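Local structure of phosphoglycolate phosphatase (2HDO) at residues G115-Y119 against P120-R124; D10-G13 against T14-S18; N152-P155 against Q156-L159; D163-S166 against D167-A171; F64-F67 against Q68-E72. The protein probably hydrolyses 2-phosphoglycolate to glycolate and phosphate, as a putative phosphatase of the haloacid dehalogenase-like superfamily. One frame throughout, in Å; residues are numbered along the deposited sequence. Where two conformers were deposited one is given.

Contact 1 (G115-Y119 against P120-R124); sequences GMRSY and PFMMR
The selenomethionine M122 folds back from the 3-10 segment 120-124 over M116 and R117, each of its atoms finding something to lie on. Its CB sits over the carbonyl oxygen of Y119, CB to O 3.3 Å. CG, placed anti to the backbone carbonyl carbon (chi1 -60°), comes equally near the backbone oxygen of M116 and lies over the rim of one face of the F121 ring. Two further bends carry SE to the CB of M116 and the terminal CE to 3.8 Å from NH2 of R117, over one face of the guanidinium and toward its rim. R117 reaches across at about a right angle, and its NE is held by a salt bridge to E113. M116, also a selenomethionine, brings its CE to CZ of F121 at 3.6 Å. The Y119 and F121 side chains run side by side in the same direction, ring planes 23° apart, the rings slid so far that they barely overlap; the closer touch is Y119 CB to F121 CE2, 3.6 Å. The backbone is pinned where a type I turn, M116 to Y119, leads into the 3-10 turn: M122 N donates to Y119 O at 2.9 Å. F121 also stacks on F92 and rests on L84. A serine in place of F121 would probably leave the M116 methyl and the F92 ring without their common partner and open a gap beneath the turn. The contact is thus chiefly apolar, methyl and methylene groups against a ring and each other, with the guanidinium over the M122 methyl.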
loop_
_atom_site.group_PDB
_atom_site.type_symbol
_atom_site.label_atom_id
_atom_site.label_comp_id
_atom_site.label_asym_id
_atom_site.label_seq_id
_atom_site.Cartn_x
_atom_site.Cartn_y
_atom_site.Cartn_z
ATOM N N GLY A 115 -9.740 -4.185 8.417
ATOM C CA GLY A 115 -10.025 -3.089 7.495
ATOM C C GLY A 115 -10.553 -3.520 6.154
ATOM O O GLY A 115 -11.333 -2.774 5.549
HETATM N N MSE A 116 -10.142 -4.709 5.691
HETATM C CA MSE A 116 -10.407 -5.110 4.306
HETATM C C MSE A 116 -11.295 -6.305 4.084
HETATM O O MSE A 116 -11.896 -6.452 3.012
HETATM C CB MSE A 116 -9.105 -5.424 3.556
HETATM C CG MSE A 116 -8.080 -4.318 3.528
HETATM SE SE MSE A 116 -8.731 -2.602 2.744
HETATM C CE MSE A 116 -8.941 -3.192 0.894
ATOM N N ARG A 117 -11.358 -7.196 5.061
ATOM C CA ARG A 117 -11.838 -8.532 4.761
ATOM C C ARG A 117 -13.284 -8.515 4.220
ATOM O O ARG A 117 -13.668 -9.406 3.443
ATOM C CB ARG A 117 -11.674 -9.451 5.984
ATOM C CG ARG A 117 -11.986 -10.924 5.710
ATOM C CD ARG A 117 -11.278 -11.472 4.445
ATOM N NE ARG A 117 -9.814 -11.354 4.475
ATOM C CZ ARG A 117 -9.006 -11.701 3.467
ATOM N NH1 ARG A 117 -9.500 -12.165 2.326
ATOM N NH2 ARG A 117 -7.688 -11.562 3.589
ATOM N N SER A 118 -14.050 -7.493 4.585
ATOM C CA SER A 118 -15.430 -7.350 4.156
ATOM C C SER A 118 -15.647 -6.953 2.685
ATOM O O SER A 118 -16.730 -7.215 2.148
ATOM C CB SER A 118 -16.114 -6.311 5.034
ATOM O OG SER A 118 -15.491 -5.056 4.866
ATOM N N TYR A 119 -14.660 -6.321 2.038
ATOM C CA TYR A 119 -14.788 -5.968 0.621
ATOM C C TYR A 119 -14.854 -7.217 -0.244
ATOM O O TYR A 119 -13.957 -8.068 -0.201
ATOM C CB TYR A 119 -13.617 -5.128 0.120
ATOM C CG TYR A 119 -13.589 -3.731 0.688
ATOM C CD1 TYR A 119 -14.587 -2.829 0.382
ATOM C CD2 TYR A 119 -12.556 -3.317 1.537
ATOM C CE1 TYR A 119 -14.584 -1.569 0.919
ATOM C CE2 TYR A 119 -12.557 -2.018 2.077
ATOM C CZ TYR A 119 -13.572 -1.177 1.759
ATOM O OH TYR A 119 -13.591 0.092 2.263
ATOM N N PRO A 120 -15.929 -7.343 -1.028
ATOM C CA PRO A 120 -16.070 -8.542 -1.857
ATOM C C PRO A 120 -14.883 -8.805 -2.792
ATOM O O PRO A 120 -14.576 -9.966 -3.073
ATOM C CB PRO A 120 -17.361 -8.283 -2.658
ATOM C CG PRO A 120 -18.104 -7.221 -1.892
ATOM C CD PRO A 120 -17.092 -6.438 -1.131
ATOM N N PHE A 121 -14.215 -7.761 -3.275
ATOM C CA PHE A 121 -13.099 -7.998 -4.208
ATOM C C PHE A 121 -11.974 -8.757 -3.538
ATOM O O PHE A 121 -11.200 -9.414 -4.201
ATOM C CB PHE A 121 -12.581 -6.709 -4.887
ATOM C CG PHE A 121 -11.723 -5.845 -4.003
ATOM C CD1 PHE A 121 -10.364 -6.122 -3.841
ATOM C CD2 PHE A 121 -12.258 -4.764 -3.348
ATOM C CE1 PHE A 121 -9.579 -5.341 -3.028
ATOM C CE2 PHE A 121 -11.481 -3.982 -2.550
ATOM C CZ PHE A 121 -10.131 -4.272 -2.381
HETATM N N MSE A 122 -11.895 -8.719 -2.202
HETATM C CA MSE A 122 -10.881 -9.536 -1.547
HETATM C C MSE A 122 -10.995 -11.054 -1.803
HETATM O O MSE A 122 -9.982 -11.775 -1.697
HETATM C CB MSE A 122 -10.857 -9.236 -0.041
HETATM C CG MSE A 122 -10.538 -7.805 0.266
HETATM SE SE MSE A 122 -8.639 -7.400 -0.056
HETATM C CE MSE A 122 -7.888 -8.437 1.428
HETATM N N MSE A 123 -12.190 -11.542 -2.143
HETATM C CA MSE A 123 -12.376 -12.937 -2.535
HETATM C C MSE A 123 -11.648 -13.304 -3.827
HETATM O O MSE A 123 -11.503 -14.491 -4.131
HETATM C CB MSE A 123 -13.860 -13.261 -2.696
HETATM C CG MSE A 123 -14.668 -13.104 -1.415
HETATM SE SE MSE A 123 -15.302 -14.805 -0.664
HETATM C CE MSE A 123 -16.531 -15.278 -2.106
ATOM N N ARG A 124 -11.208 -12.301 -4.589
ATOM C CA ARG A 124 -10.457 -12.541 -5.838
ATOM C C ARG A 124 -8.946 -12.578 -5.639
ATOM O O ARG A 124 -8.188 -12.816 -6.585
ATOM C CB ARG A 124 -10.753 -11.471 -6.873
ATOM C CG ARG A 124 -12.207 -11.361 -7.232
ATOM C CD ARG A 124 -12.397 -10.485 -8.463
ATOM N NE ARG A 124 -13.808 -10.099 -8.568
ATOM C CZ ARG A 124 -14.741 -10.779 -9.242
ATOM N NH1 ARG A 124 -14.446 -11.886 -9.933
ATOM N NH2 ARG A 124 -15.989 -10.331 -9.241
#

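Contact 2 (D10-G13 against T14-S18); sequences DIDG and TLTNS. With PO4 (phosphate ion), chain B.
The carbonyl oxygen of I11 gathers three backbone N-H groups from T14, L15 and T16. T16 N comes in straightest, 3.1 Å from I11 O at an N-H...O angle of 173°; L15 N is nearer at 2.9 Å but more bent, and T14 N is the third. The turn is closed in the other direction by G13 N, which donates to T16 O at 2.9 Å, so D12 and T16 are bridged. Side chains add a second layer. S18 OG donates to D12 OD1 at 2.6 Å, on the OD1 lone pair turned away from OD2. A water donates to the same OD1 and also binds T16 OG1. The second oxygen, D12 OD2, receives Q107 NE2 and lies 2.6 Å from O4 of the bound phosphate. That phosphate, probably from the crystallisation liquor, is gripped through its O2 by I11 N and, almost linearly, by D12 N at 3.1 Å; T105, S106 and K138 also bond it. D10 swings CG to the side opposite its own N (chi1 -154°), which turns the carboxylate to the phosphate, and OD1 forms a salt bridge with K138. Another water joins T14 OG1, D12 O and D10 OD2. One acceptor is left over: D10 O is buried without a polar partner, against T14 CB and L15 CG. D10, D12 and T14 match the DxDx(T/V) pattern of HAD phosphatases, whose first aspartate is the usual nucleophile; three backbone N-H groups and a lysine around the anion are consistent with a phosphoryl-binding pocket.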
loop_
_atom_site.group_PDB
_atom_site.type_symbol
_atom_site.label_atom_id
_atom_site.label_comp_id
_atom_site.label_asym_id
_atom_site.label_seq_id
_atom_site.Cartn_x
_atom_site.Cartn_y
_atom_site.Cartn_z
ATOM N N ASP A 10 -0.561 -2.539 -3.755
ATOM C CA ASP A 10 -0.557 -1.884 -2.413
ATOM C C ASP A 10 -1.972 -1.457 -2.033
ATOM O O ASP A 10 -2.830 -1.361 -2.896
ATOM C CB ASP A 10 0.327 -0.638 -2.471
ATOM C CG ASP A 10 0.904 -0.277 -1.144
ATOM O OD1 ASP A 10 0.645 -0.987 -0.137
ATOM O OD2 ASP A 10 1.607 0.748 -1.110
ATOM N N ILE A 11 -2.241 -1.183 -0.751
ATOM C CA ILE A 11 -3.572 -0.793 -0.346
ATOM C C ILE A 11 -3.671 0.723 -0.211
ATOM O O ILE A 11 -4.419 1.383 -0.932
ATOM C CB ILE A 11 -3.993 -1.475 0.972
ATOM C CG1 ILE A 11 -4.069 -2.983 0.754
ATOM C CG2 ILE A 11 -5.357 -0.959 1.405
ATOM C CD1 ILE A 11 -4.127 -3.820 2.025
ATOM N N ASP A 12 -2.886 1.269 0.692
ATOM C CA ASP A 12 -3.057 2.677 1.071
ATOM C C ASP A 12 -2.613 3.608 -0.026
ATOM O O ASP A 12 -1.471 3.532 -0.465
ATOM C CB ASP A 12 -2.280 2.973 2.357
ATOM C CG ASP A 12 -2.801 2.210 3.540
ATOM O OD1 ASP A 12 -3.929 2.536 4.004
ATOM O OD2 ASP A 12 -2.073 1.286 4.019
ATOM N N GLY A 13 -3.497 4.508 -0.467
ATOM C CA GLY A 13 -3.167 5.402 -1.584
ATOM C C GLY A 13 -3.298 4.814 -2.967
ATOM O O GLY A 13 -2.975 5.464 -3.968
ATOM N N THR A 14 -3.782 3.575 -3.044
ATOM C CA THR A 14 -3.910 2.859 -4.315
ATOM C C THR A 14 -5.329 2.286 -4.418
ATOM O O THR A 14 -6.099 2.681 -5.272
ATOM C CB THR A 14 -2.877 1.711 -4.441
ATOM O OG1 THR A 14 -1.555 2.281 -4.413
ATOM C CG2 THR A 14 -3.041 0.956 -5.766
ATOM N N LEU A 15 -5.692 1.378 -3.526
ATOM C CA LEU A 15 -7.047 0.835 -3.448
ATOM C C LEU A 15 -7.915 1.720 -2.577
ATOM O O LEU A 15 -9.070 2.002 -2.923
ATOM C CB LEU A 15 -7.026 -0.597 -2.890
ATOM C CG LEU A 15 -6.218 -1.622 -3.683
ATOM C CD1 LEU A 15 -6.367 -2.965 -2.982
ATOM C CD2 LEU A 15 -6.678 -1.700 -5.135
ATOM N N THR A 16 -7.379 2.103 -1.424
ATOM C CA THR A 16 -8.114 2.924 -0.482
ATOM C C THR A 16 -7.585 4.321 -0.385
ATOM O O THR A 16 -6.354 4.568 -0.431
ATOM C CB THR A 16 -8.133 2.362 0.939
ATOM O OG1 THR A 16 -6.791 2.162 1.398
ATOM C CG2 THR A 16 -8.932 1.046 0.982
ATOM N N ASN A 17 -8.542 5.216 -0.219
ATOM C CA ASN A 17 -8.272 6.620 0.022
ATOM C C ASN A 17 -8.146 6.840 1.521
ATOM O O ASN A 17 -9.037 7.402 2.152
ATOM C CB ASN A 17 -9.324 7.561 -0.598
ATOM C CG ASN A 17 -8.932 9.012 -0.496
ATOM O OD1 ASN A 17 -7.797 9.367 -0.184
ATOM N ND2 ASN A 17 -9.897 9.870 -0.737
ATOM N N SER A 18 -7.016 6.395 2.048
ATOM C CA SER A 18 -6.797 6.351 3.503
ATOM C C SER A 18 -6.050 7.536 4.145
ATOM O O SER A 18 -5.938 7.574 5.366
ATOM C CB SER A 18 -6.125 5.007 3.847
ATOM O OG SER A 18 -4.894 4.797 3.159
HETATM P P PO4 B . 0.575 0.097 2.267
HETATM O O1 PO4 B . 1.897 -0.713 2.188
HETATM O O2 PO4 B . -0.778 -0.588 1.977
HETATM O O3 PO4 B . 0.712 1.287 1.286
HETATM O O4 PO4 B . 0.452 0.665 3.686
HETATM O O HOH W 1 0.549 3.104 -2.533
HETATM O O HOH W 2 -6.380 1.287 3.999
#

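Contact 3 (N152-P155 against Q156-L159); sequences NVAP and QNAL
V153 and N157 meet obliquely across the turn, the valine offering only its CG1 branch. With that methyl anti to the backbone N (chi1 173°), it comes 3.8 Å from N157 CB and stays close to N157 O, while A158 CB lies 4.4 Å from V153 CG1, a looser apolar contact. On the outer side Q156 doubles back. Its CG takes the position between the backbone N and the carbonyl carbon (chi1 58°), and a bend at chi2 lays the amide flat over the A154 methyl, CB meeting one face of it, 3.5 Å from Q156 CD and as near to OE1 and NE2. OE1 also comes near P155 CD. N157 directs its amide another way: ND2 donates to a water at 2.8 Å, and this water also accepts from A154 N, tying side chain to backbone. Two backbone bonds set the turn beneath these groups. N157 N donates to A154 O over 2.8 Å, and A158 N to P155 O over 3.3 Å. A second water lies within bonding distance of P155 O and A158 O. V153 packs on A6, P155 on L145 and A158 on L148. A Schellman motif at N152 ends helix 142-150 just before this turn, which then delivers the chain into strand 158-162, beside strand 6-9: a helix-to-strand connection of the Rossmann-like HAD core.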
loop_
_atom_site.group_PDB
_atom_site.type_symbol
_atom_site.label_atom_id
_atom_site.label_comp_id
_atom_site.label_asym_id
_atom_site.label_seq_id
_atom_site.Cartn_x
_atom_site.Cartn_y
_atom_site.Cartn_z
ATOM N N ASN A 152 3.048 -18.665 -7.994
ATOM C CA ASN A 152 3.832 -19.265 -9.061
ATOM C C ASN A 152 3.900 -18.399 -10.314
ATOM O O ASN A 152 3.599 -18.862 -11.414
ATOM C CB ASN A 152 3.267 -20.642 -9.424
ATOM C CG ASN A 152 3.286 -21.607 -8.259
ATOM O OD1 ASN A 152 2.237 -22.098 -7.845
ATOM N ND2 ASN A 152 4.470 -21.878 -7.719
ATOM N N VAL A 153 4.285 -17.144 -10.140
ATOM C CA VAL A 153 4.484 -16.234 -11.247
ATOM C C VAL A 153 5.852 -15.613 -11.097
ATOM O O VAL A 153 6.237 -15.165 -10.037
ATOM C CB VAL A 153 3.377 -15.139 -11.329
ATOM C CG1 VAL A 153 3.732 -14.118 -12.409
ATOM C CG2 VAL A 153 2.052 -15.806 -11.599
ATOM N N ALA A 154 6.608 -15.635 -12.181
ATOM C CA ALA A 154 7.942 -15.070 -12.209
ATOM C C ALA A 154 7.903 -13.530 -12.197
ATOM O O ALA A 154 6.968 -12.919 -12.747
ATOM C CB ALA A 154 8.633 -15.556 -13.448
ATOM N N PRO A 155 8.944 -12.895 -11.631
ATOM C CA PRO A 155 9.005 -11.427 -11.544
ATOM C C PRO A 155 8.774 -10.739 -12.882
ATOM O O PRO A 155 8.098 -9.733 -12.923
ATOM C CB PRO A 155 10.422 -11.164 -11.007
ATOM C CG PRO A 155 10.781 -12.408 -10.302
ATOM C CD PRO A 155 10.125 -13.524 -11.017
ATOM N N GLN A 156 9.303 -11.301 -13.959
ATOM C CA GLN A 156 9.155 -10.680 -15.291
ATOM C C GLN A 156 7.714 -10.631 -15.766
ATOM O O GLN A 156 7.387 -9.842 -16.670
ATOM C CB GLN A 156 10.014 -11.434 -16.350
ATOM C CG GLN A 156 9.746 -12.910 -16.546
ATOM C CD GLN A 156 10.612 -13.773 -15.676
ATOM O OE1 GLN A 156 11.091 -13.319 -14.635
ATOM N NE2 GLN A 156 10.834 -15.007 -16.083
ATOM N N ASN A 157 6.856 -11.463 -15.171
ATOM C CA ASN A 157 5.470 -11.568 -15.605
ATOM C C ASN A 157 4.456 -10.952 -14.644
ATOM O O ASN A 157 3.271 -11.228 -14.721
ATOM C CB ASN A 157 5.150 -13.022 -15.815
ATOM C CG ASN A 157 5.975 -13.635 -16.923
ATOM O OD1 ASN A 157 6.155 -13.017 -17.968
ATOM N ND2 ASN A 157 6.497 -14.823 -16.693
ATOM N N ALA A 158 4.956 -10.085 -13.763
ATOM C CA ALA A 158 4.192 -9.443 -12.753
ATOM C C ALA A 158 4.257 -7.906 -12.866
ATOM O O ALA A 158 5.250 -7.325 -13.382
ATOM C CB ALA A 158 4.681 -9.907 -11.438
ATOM N N LEU A 159 3.203 -7.245 -12.389
ATOM C CA LEU A 159 3.164 -5.781 -12.277
ATOM C C LEU A 159 2.744 -5.452 -10.847
ATOM O O LEU A 159 1.702 -5.954 -10.363
ATOM C CB LEU A 159 2.175 -5.190 -13.259
ATOM C CG LEU A 159 2.097 -3.674 -13.360
ATOM C CD1 LEU A 159 3.336 -3.043 -13.862
ATOM C CD2 LEU A 159 0.933 -3.326 -14.209
HETATM O O HOH W 3 5.567 -16.671 -14.792
HETATM O O HOH W 4 7.696 -7.467 -14.367
#

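Contact 4 (D163-S166 against D167-A171); sequences DSVS and DEQTA
D163 comes near D167 by its backbone, the D163 N lying 3.7 Å from D167 OD2, while its own carboxylate turns elsewhere and takes a hydrogen bond from D186 N. S164 follows as the N-cap. Its hydroxyl stands between the backbone N and the carbonyl carbon (chi1 68°), which puts OG 3.0 Å from D167 N to accept that N-H at an angle of 155°. The capping oxygen also lies against the aspartate's side chain, 3.0 Å from D167 CG. S164 O starts the helical bonding by accepting E168 N, and E168 CG lies close to the same oxygen. V165 spreads its two methyls over successive side chains: CG1 reaches NE2 of Q169 at 3.5 Å, and CG2 lies 4.0 Å from OE1 of E168. Its carbonyl oxygen receives Q169 N at 2.8 Å. S166 supplies an oxygen held twice by T170: the backbone N donates at 2.9 Å and OG1 at 2.8 Å, from opposite faces of the carbonyl plane, which fixes the threonine's rotation and satisfies its hydroxyl. D167 has its main polar partner outside the helix, a salt bridge from OD1 to K138. This first turn of helix 165-174 leaves strand 158-162 near the phosphate and heads back toward strand 177-181 in a beta-alpha-beta unit, with D167 lying on F160 and F178, E168 on F178 and L180, and A171 on F160.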
loop_
_atom_site.group_PDB
_atom_site.type_symbol
_atom_site.label_atom_id
_atom_site.label_comp_id
_atom_site.label_asym_id
_atom_site.label_seq_id
_atom_site.Cartn_x
_atom_site.Cartn_y
_atom_site.Cartn_z
ATOM N N ASP A 163 1.588 3.613 -5.209
ATOM C CA ASP A 163 1.817 5.069 -5.358
ATOM C C ASP A 163 2.771 5.608 -4.301
ATOM O O ASP A 163 2.498 6.607 -3.628
ATOM C CB ASP A 163 0.503 5.856 -5.364
ATOM C CG ASP A 163 0.687 7.294 -5.800
ATOM O OD1 ASP A 163 1.441 7.570 -6.763
ATOM O OD2 ASP A 163 0.037 8.157 -5.189
ATOM N N SER A 164 3.873 4.909 -4.091
ATOM C CA SER A 164 4.924 5.411 -3.197
ATOM C C SER A 164 6.296 5.080 -3.746
ATOM O O SER A 164 6.453 4.118 -4.469
ATOM C CB SER A 164 4.790 4.815 -1.785
ATOM O OG SER A 164 5.069 3.436 -1.833
ATOM N N VAL A 165 7.289 5.871 -3.341
ATOM C CA VAL A 165 8.672 5.577 -3.670
ATOM C C VAL A 165 9.114 4.232 -3.073
ATOM O O VAL A 165 9.811 3.455 -3.711
ATOM C CB VAL A 165 9.571 6.700 -3.148
ATOM C CG1 VAL A 165 11.027 6.322 -3.222
ATOM C CG2 VAL A 165 9.321 8.027 -3.935
ATOM N N SER A 166 8.663 3.927 -1.868
ATOM C CA SER A 166 8.975 2.665 -1.226
ATOM C C SER A 166 8.481 1.502 -2.098
ATOM O O SER A 166 9.205 0.541 -2.336
ATOM C CB SER A 166 8.397 2.630 0.205
ATOM O OG SER A 166 8.563 1.378 0.845
ATOM N N ASP A 167 7.266 1.629 -2.634
ATOM C CA ASP A 167 6.737 0.574 -3.512
ATOM C C ASP A 167 7.575 0.447 -4.801
ATOM O O ASP A 167 7.846 -0.646 -5.307
ATOM C CB ASP A 167 5.292 0.854 -3.906
ATOM C CG ASP A 167 4.297 0.685 -2.752
ATOM O OD1 ASP A 167 4.630 0.025 -1.741
ATOM O OD2 ASP A 167 3.154 1.204 -2.903
ATOM N N GLU A 168 7.943 1.614 -5.357
ATOM C CA GLU A 168 8.761 1.675 -6.545
ATOM C C GLU A 168 10.103 1.026 -6.315
ATOM O O GLU A 168 10.545 0.240 -7.150
ATOM C CB GLU A 168 8.943 3.114 -7.004
ATOM C CG GLU A 168 7.712 3.666 -7.616
ATOM C CD GLU A 168 7.739 5.142 -7.865
ATOM O OE1 GLU A 168 8.568 5.822 -7.232
ATOM O OE2 GLU A 168 6.943 5.596 -8.730
ATOM N N GLN A 169 10.732 1.318 -5.190
ATOM C CA GLN A 169 12.011 0.704 -4.876
ATOM C C GLN A 169 11.920 -0.795 -4.613
ATOM O O GLN A 169 12.825 -1.542 -4.968
ATOM C CB GLN A 169 12.663 1.437 -3.703
ATOM C CG GLN A 169 13.122 2.846 -4.061
ATOM C CD GLN A 169 13.638 3.642 -2.849
ATOM O OE1 GLN A 169 13.519 3.189 -1.689
ATOM N NE2 GLN A 169 14.205 4.836 -3.111
ATOM N N THR A 170 10.823 -1.223 -3.980
ATOM C CA THR A 170 10.544 -2.657 -3.787
ATOM C C THR A 170 10.532 -3.364 -5.131
ATOM O O THR A 170 11.169 -4.427 -5.333
ATOM C CB THR A 170 9.174 -2.853 -3.125
ATOM O OG1 THR A 170 9.141 -2.170 -1.872
ATOM C CG2 THR A 170 8.863 -4.353 -2.881
ATOM N N ALA A 171 9.783 -2.803 -6.067
ATOM C CA ALA A 171 9.632 -3.391 -7.398
ATOM C C ALA A 171 10.970 -3.460 -8.168
ATOM O O ALA A 171 11.335 -4.482 -8.779
ATOM C CB ALA A 171 8.592 -2.587 -8.179
#

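Contact 5 (F64-F67 against Q68-E72); sequences FDHF and QAQYE
H66 and Q70, one helical turn apart, meet through a ring face: Q70 OE1 stands 3.5 Å above the imidazole plane, over its centre. Q70 CG approaches the same ring in a CH-pi contact, 4.2 Å from the centroid. Ring and amide planes are 29° apart. A chi1 of -164° swings the H66 ring along the helix to the glutamine. Yet this is the exposed side of the helix, and the amide is anchored beyond it, OE1 by Y33 OH and NE2 by T32 OG1. The buried side is closer-knit. F67 packs against V29, M54 and I59 and meets the Y33 ring at an angle; Y71, on the same side, rests on Y22, V25 and M26 of helix 19-31. Regular backbone bonds run beneath both sides, Q70 N to H66 O at 2.9 Å and Y71 N to F67 O at 3.0 Å among them. A leucine at Q70 would probably leave Y33 OH and T32 OG1 without their amide partners and the H66 face without its oxygen. The chemistry divides accordingly: aromatic rings bury helix 64-75 against helices 19-31 and 50-56, and a polar amide, shared between an imidazole and two hydroxyls, joins its outer side to the residues following helix 19-31.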
loop_
_atom_site.group_PDB
_atom_site.type_symbol
_atom_site.label_atom_id
_atom_site.label_comp_id
_atom_site.label_asym_id
_atom_site.label_seq_id
_atom_site.Cartn_x
_atom_site.Cartn_y
_atom_site.Cartn_z
ATOM N N PHE A 64 9.447 3.846 19.295
ATOM C CA PHE A 64 8.864 3.455 18.026
ATOM C C PHE A 64 7.844 2.326 18.163
ATOM O O PHE A 64 6.763 2.390 17.572
ATOM C CB PHE A 64 9.977 3.088 17.003
ATOM C CG PHE A 64 10.666 4.280 16.348
ATOM C CD1 PHE A 64 10.616 5.570 16.878
ATOM C CD2 PHE A 64 11.392 4.079 15.186
ATOM C CE1 PHE A 64 11.268 6.618 16.259
ATOM C CE2 PHE A 64 12.039 5.114 14.562
ATOM C CZ PHE A 64 11.976 6.393 15.096
ATOM N N ASP A 65 8.158 1.297 18.953
ATOM C CA ASP A 65 7.245 0.153 19.070
ATOM C C ASP A 65 5.933 0.570 19.734
ATOM O O ASP A 65 4.854 0.160 19.301
ATOM C CB ASP A 65 7.869 -1.004 19.832
ATOM C CG ASP A 65 9.042 -1.652 19.079
ATOM O OD1 ASP A 65 9.167 -1.495 17.834
ATOM O OD2 ASP A 65 9.844 -2.335 19.758
ATOM N N HIS A 66 6.030 1.419 20.748
ATOM C CA HIS A 66 4.833 1.915 21.426
ATOM C C HIS A 66 3.982 2.775 20.518
ATOM O O HIS A 66 2.777 2.552 20.407
ATOM C CB HIS A 66 5.150 2.707 22.683
ATOM C CG HIS A 66 3.950 2.891 23.566
ATOM N ND1 HIS A 66 3.796 3.964 24.421
ATOM C CD2 HIS A 66 2.809 2.160 23.673
ATOM C CE1 HIS A 66 2.632 3.865 25.045
ATOM N NE2 HIS A 66 2.010 2.785 24.602
ATOM N N PHE A 67 4.620 3.730 19.852
ATOM C CA PHE A 67 3.944 4.574 18.855
ATOM C C PHE A 67 3.159 3.733 17.847
ATOM O O PHE A 67 1.999 4.002 17.571
ATOM C CB PHE A 67 5.007 5.443 18.116
ATOM C CG PHE A 67 4.419 6.507 17.229
ATOM C CD1 PHE A 67 3.847 6.182 16.006
ATOM C CD2 PHE A 67 4.430 7.818 17.623
ATOM C CE1 PHE A 67 3.286 7.154 15.208
ATOM C CE2 PHE A 67 3.897 8.780 16.829
ATOM C CZ PHE A 67 3.302 8.464 15.631
ATOM N N GLN A 68 3.781 2.693 17.304
ATOM C CA GLN A 68 3.097 1.882 16.300
ATOM C C GLN A 68 1.912 1.115 16.890
ATOM O O GLN A 68 0.898 0.956 16.216
ATOM C CB GLN A 68 4.055 0.923 15.567
ATOM C CG GLN A 68 4.923 1.605 14.515
ATOM C CD GLN A 68 4.113 2.243 13.406
ATOM O OE1 GLN A 68 4.196 3.454 13.167
ATOM N NE2 GLN A 68 3.313 1.438 12.731
ATOM N N ALA A 69 2.024 0.678 18.142
ATOM C CA ALA A 69 0.930 0.009 18.835
ATOM C C ALA A 69 -0.255 0.965 19.035
ATOM O O ALA A 69 -1.400 0.615 18.806
ATOM C CB ALA A 69 1.426 -0.523 20.168
ATOM N N GLN A 70 0.038 2.176 19.471
ATOM C CA GLN A 70 -0.993 3.191 19.605
ATOM C C GLN A 70 -1.689 3.445 18.281
ATOM O O GLN A 70 -2.920 3.515 18.221
ATOM C CB GLN A 70 -0.411 4.482 20.121
ATOM C CG GLN A 70 0.059 4.368 21.524
ATOM C CD GLN A 70 0.798 5.585 21.950
ATOM O OE1 GLN A 70 2.020 5.618 21.862
ATOM N NE2 GLN A 70 0.068 6.639 22.288
ATOM N N TYR A 71 -0.898 3.554 17.221
ATOM C CA TYR A 71 -1.423 3.858 15.929
ATOM C C TYR A 71 -2.366 2.777 15.519
ATOM O O TYR A 71 -3.462 3.066 15.035
ATOM C CB TYR A 71 -0.326 3.998 14.868
ATOM C CG TYR A 71 -0.846 4.132 13.461
ATOM C CD1 TYR A 71 -1.157 5.376 12.928
ATOM C CD2 TYR A 71 -1.021 3.021 12.657
ATOM C CE1 TYR A 71 -1.669 5.507 11.627
ATOM C CE2 TYR A 71 -1.524 3.136 11.335
ATOM C CZ TYR A 71 -1.824 4.394 10.827
ATOM O OH TYR A 71 -2.290 4.537 9.523
ATOM N N GLU A 72 -1.948 1.518 15.685
ATOM C CA GLU A 72 -2.817 0.419 15.249
ATOM C C GLU A 72 -4.116 0.363 16.056
ATOM O O GLU A 72 -5.197 0.084 15.526
ATOM C CB GLU A 72 -2.067 -0.903 15.317
ATOM C CG GLU A 72 -0.825 -0.936 14.462
#

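From the N terminus, strand 6-9 runs into contact 2, which closes the tight turn to strand 16-17 beside the phosphate. Contact 5 follows within helix 64-75, packed among helices 19-31 and 50-56. Back in the sheet region, contact 1 closes the turn from helix 109-116 to strand 125-129 and touches contact 2 where M116 meets I11 and F121 meets L15. Contact 3 links helix 142-150 to strand 158-162, and contact 4 begins the helix after that strand, returning to contact 2 where D163 packs on T14. All five lie in series, none nested or crossing; contacts 3 and 5 are farthest apart, centres about 34 Å.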